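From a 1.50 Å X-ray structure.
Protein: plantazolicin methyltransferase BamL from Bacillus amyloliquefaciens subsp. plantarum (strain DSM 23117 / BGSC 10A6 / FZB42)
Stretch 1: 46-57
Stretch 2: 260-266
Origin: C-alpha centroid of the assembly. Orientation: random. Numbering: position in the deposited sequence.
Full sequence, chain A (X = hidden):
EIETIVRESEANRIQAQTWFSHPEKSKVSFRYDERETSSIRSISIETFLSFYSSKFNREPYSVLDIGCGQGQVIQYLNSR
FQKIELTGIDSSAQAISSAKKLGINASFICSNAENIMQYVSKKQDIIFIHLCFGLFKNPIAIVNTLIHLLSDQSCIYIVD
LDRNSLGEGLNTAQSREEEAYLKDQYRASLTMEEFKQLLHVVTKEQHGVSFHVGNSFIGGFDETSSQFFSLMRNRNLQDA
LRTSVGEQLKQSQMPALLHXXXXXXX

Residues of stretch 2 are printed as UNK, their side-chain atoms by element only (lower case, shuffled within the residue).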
# COMPACT_ATOMS: atom_id res chain seq x y z
N GLU A 46 -8.24 4.55 6.31
CA GLU A 46 -9.67 4.73 6.49
C GLU A 46 -10.46 4.34 5.24
O GLU A 46 -11.64 3.96 5.34
CB GLU A 46 -10.02 6.16 6.93
CG GLU A 46 -9.47 6.55 8.31
CD GLU A 46 -9.97 5.68 9.46
OE1 GLU A 46 -10.99 4.98 9.32
OE2 GLU A 46 -9.33 5.69 10.53
N THR A 47 -9.81 4.38 4.08
CA THR A 47 -10.43 3.95 2.84
C THR A 47 -10.67 2.45 2.92
O THR A 47 -11.78 2.01 2.65
CB THR A 47 -9.60 4.33 1.60
OG1 THR A 47 -9.54 5.76 1.50
CG2 THR A 47 -10.21 3.78 0.31
N PHE A 48 -9.67 1.67 3.32
CA PHE A 48 -9.92 0.23 3.39
C PHE A 48 -10.87 -0.17 4.51
O PHE A 48 -11.64 -1.10 4.36
CB PHE A 48 -8.65 -0.65 3.28
CG PHE A 48 -7.75 -0.67 4.50
CD1 PHE A 48 -8.18 -1.23 5.71
CD2 PHE A 48 -6.44 -0.24 4.40
CE1 PHE A 48 -7.31 -1.29 6.81
CE2 PHE A 48 -5.57 -0.31 5.48
CZ PHE A 48 -6.01 -0.82 6.69
N LEU A 49 -10.83 0.57 5.63
CA LEU A 49 -11.78 0.32 6.72
C LEU A 49 -13.21 0.64 6.32
O LEU A 49 -14.14 -0.11 6.64
CB LEU A 49 -11.37 1.07 7.98
CG LEU A 49 -10.07 0.59 8.61
CD1 LEU A 49 -9.68 1.52 9.74
CD2 LEU A 49 -10.18 -0.85 9.10
N SER A 50 -13.39 1.75 5.60
CA SER A 50 -14.72 2.11 5.13
C SER A 50 -15.23 1.10 4.12
O SER A 50 -16.39 0.71 4.16
CB SER A 50 -14.73 3.52 4.54
OG SER A 50 -16.02 3.82 4.03
N PHE A 51 -14.34 0.66 3.21
CA PHE A 51 -14.69 -0.34 2.22
C PHE A 51 -15.15 -1.63 2.89
O PHE A 51 -16.20 -2.18 2.54
CB PHE A 51 -13.51 -0.63 1.28
CG PHE A 51 -13.81 -1.69 0.25
CD1 PHE A 51 -13.57 -3.04 0.52
CD2 PHE A 51 -14.33 -1.34 -1.00
CE1 PHE A 51 -13.85 -4.02 -0.43
CE2 PHE A 51 -14.61 -2.32 -1.95
CZ PHE A 51 -14.37 -3.66 -1.66
N TYR A 52 -14.38 -2.08 3.88
CA TYR A 52 -14.64 -3.36 4.53
C TYR A 52 -16.01 -3.38 5.23
O TYR A 52 -16.80 -4.31 5.03
CB TYR A 52 -13.49 -3.76 5.49
CG TYR A 52 -13.54 -5.24 5.83
CD1 TYR A 52 -14.36 -5.70 6.86
CD2 TYR A 52 -12.82 -6.17 5.09
CE1 TYR A 52 -14.45 -7.05 7.16
CE2 TYR A 52 -12.89 -7.53 5.39
CZ TYR A 52 -13.71 -7.95 6.42
OH TYR A 52 -13.80 -9.30 6.71
N SER A 53 -16.27 -2.34 6.01
CA SER A 53 -17.55 -2.19 6.72
C SER A 53 -18.74 -2.07 5.77
O SER A 53 -19.80 -2.65 6.02
CB SER A 53 -17.52 -0.98 7.66
OG SER A 53 -16.96 -1.33 8.92
N SER A 54 -18.56 -1.32 4.68
CA SER A 54 -19.61 -1.15 3.68
C SER A 54 -19.94 -2.48 2.99
O SER A 54 -21.11 -2.87 2.89
CB SER A 54 -19.19 -0.09 2.65
OG SER A 54 -20.17 0.07 1.63
N LYS A 55 -18.89 -3.18 2.56
CA LYS A 55 -19.04 -4.43 1.83
C LYS A 55 -19.50 -5.59 2.72
O LYS A 55 -20.39 -6.35 2.34
CB LYS A 55 -17.72 -4.79 1.11
CG LYS A 55 -17.76 -6.04 0.25
CD LYS A 55 -18.22 -5.78 -1.17
CE LYS A 55 -18.12 -7.06 -2.00
NZ LYS A 55 -18.59 -6.88 -3.40
N PHE A 56 -18.91 -5.72 3.90
CA PHE A 56 -19.11 -6.94 4.70
C PHE A 56 -19.90 -6.78 6.00
O PHE A 56 -20.17 -7.77 6.69
CB PHE A 56 -17.77 -7.65 4.95
CG PHE A 56 -17.00 -7.97 3.69
CD1 PHE A 56 -17.52 -8.85 2.73
CD2 PHE A 56 -15.75 -7.40 3.46
CE1 PHE A 56 -16.81 -9.15 1.58
CE2 PHE A 56 -15.03 -7.70 2.31
CZ PHE A 56 -15.56 -8.58 1.37
N ASN A 57 -20.26 -5.54 6.34
CA ASN A 57 -21.12 -5.23 7.51
C ASN A 57 -20.59 -5.66 8.88
O ASN A 57 -21.34 -5.87 9.84
CB ASN A 57 -22.55 -5.72 7.26
CG ASN A 57 -23.20 -5.03 6.07
OD1 ASN A 57 -23.50 -5.67 5.06
ND2 ASN A 57 -23.38 -3.72 6.18
N UNK A 260 -5.47 -0.07 -6.23
CA UNK A 260 -5.89 -1.39 -6.70
C UNK A 260 -6.50 -2.20 -5.58
O UNK A 260 -6.02 -2.15 -4.45
N UNK A 261 -7.58 -2.91 -5.90
CA UNK A 261 -8.24 -3.80 -4.95
C UNK A 261 -8.34 -5.19 -5.53
O UNK A 261 -8.69 -5.36 -6.71
c UNK A 261 -10.30 -0.05 -0.41
c UNK A 261 -10.08 -2.20 -1.54
c UNK A 261 -10.20 0.64 -1.59
c UNK A 261 -9.96 -1.52 -2.76
n UNK A 261 -9.91 0.31 -4.07
c UNK A 261 -10.04 -0.11 -2.77
c UNK A 261 -9.77 -0.80 -4.87
c UNK A 261 -9.79 -1.93 -4.12
c UNK A 261 -9.66 -3.34 -4.61
c UNK A 261 -10.24 -1.46 -0.37
N UNK A 262 -8.02 -6.18 -4.70
CA UNK A 262 -8.31 -7.58 -4.97
C UNK A 262 -9.30 -8.01 -3.89
O UNK A 262 -8.96 -8.03 -2.70
c UNK A 262 -6.13 -8.04 -6.16
c UNK A 262 -7.02 -8.42 -4.98
c UNK A 262 -4.67 -8.39 -5.98
c UNK A 262 -7.32 -9.91 -5.08
N UNK A 263 -10.52 -8.31 -4.31
CA UNK A 263 -11.65 -8.49 -3.39
C UNK A 263 -12.14 -9.93 -3.42
O UNK A 263 -12.46 -10.46 -4.48
c UNK A 263 -12.81 -7.54 -3.77
c UNK A 263 -12.36 -6.08 -3.66
c UNK A 263 -13.00 -5.16 -4.68
c UNK A 263 -14.04 -7.79 -2.90
N UNK A 264 -12.18 -10.57 -2.26
CA UNK A 264 -12.72 -11.93 -2.16
C UNK A 264 -14.02 -11.94 -1.37
O UNK A 264 -14.10 -11.45 -0.24
c UNK A 264 -11.05 -15.31 -1.18
c UNK A 264 -11.69 -12.92 -1.59
n UNK A 264 -10.34 -17.69 -1.11
c UNK A 264 -12.16 -14.37 -1.62
c UNK A 264 -11.50 -16.77 -1.23
N UNK A 265 -15.04 -12.52 -1.98
CA UNK A 265 -16.34 -12.67 -1.35
C UNK A 265 -16.90 -14.05 -1.69
O UNK A 265 -17.53 -14.24 -2.73
o UNK A 265 -18.74 -12.23 -0.00
c UNK A 265 -18.59 -11.53 -1.00
c UNK A 265 -17.29 -11.56 -1.80
n UNK A 265 -19.53 -10.72 -1.45
N UNK A 266 -16.65 -15.01 -0.80
CA UNK A 266 -17.11 -16.39 -0.98
C UNK A 266 -18.62 -16.50 -0.76
O UNK A 266 -19.13 -16.08 0.27
c UNK A 266 -16.35 -17.33 -0.04
n UNK A 266 -14.79 -21.98 0.76
c UNK A 266 -15.97 -21.14 0.41
c UNK A 266 -16.71 -18.80 -0.17
c UNK A 266 -15.60 -19.67 0.39

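Position 260 has backbone atoms and nothing more, not even a CB, so it is Gly260. Its phi/psi of -131/139 is ordinary for a strand, and it lies out of reach of the helical segment 46-56; nothing on the helix accounts for the absence of a side chain here.

Position 261 carries ten side-chain atoms: one carbon leading into fused five- and six-membered rings that hold eight carbons and one nitrogen. Its CB points toward the helix, its six-membered ring makes an offset stack with Phe51, centroids 4.5 Å apart and planes at 28°, and its edge meets Thr47 and Phe48. Only an indole fits, so this is Trp261. CZ3 of Trp261 lies over one face of the Phe51 ring, 3.6 Å from Phe51 CG. At the indole edge, Trp261 CZ2 meets Thr47 CG2 at 3.7 Å, and Trp261 CH2 approaches Phe48 CA at 3.8 Å. A broad, flat residue can thus meet three helix residues at once, while NE1, the one polar atom of the side chain, is hydrogen-bonded elsewhere in the structure.

Position 262 has four carbons, forked at the first, with one arm two carbons long. It touches nothing on the helix, yet it is buried, a setting that suits an aliphatic side chain: Ile262.

Position 263 shows the same four-carbon fork, but here CB points toward the helix and the carbons pack against Phe51 and Lys55. It is Ile263. Its CD1 lies 3.6 Å from Phe51 CZ, and its CG2 4.2 Å from Lys55 CE. A compact, branched hydrocarbon suits a buried site bordered by an aromatic ring and the aliphatic part of a lysine.

Position 264 has four carbons in a row ending in nitrogen. Its CB points away from the helix, and contact comes through the backbone, its carbonyl O lying 3.6 Å from Phe56 CZ. This is Lys264, extended, with all four chi angles t. At a partly exposed site, a long chain directed away can carry its charged amine clear of the apolar packing.

Position 265 has two carbons, the second bearing one oxygen and one nitrogen, an amide that touches Lys55 and the edge of the Phe56 ring: Asn265. Its CG is 3.9 Å from CE1 of Phe56, and its ND2 is 4.0 Å from Lys55 CE. A short polar group is at home at this exposed end of the contact.

Position 266, again four carbons ending in nitrogen, makes no contact with the helix. It is Lys266; its exposed site readily accommodates a charged, solvated amine.

Helix and strand run at 27° to one another, and positions 261, 263 and 265 all direct CB toward the helix, as strand alternation allows. No hydrogen bond crosses between them. Packing holds the contact, centred on the Phe51-Trp261 stack, with Phe51 also meeting Ile263.

Stretch 2, residues 260-266: GWIIKNK
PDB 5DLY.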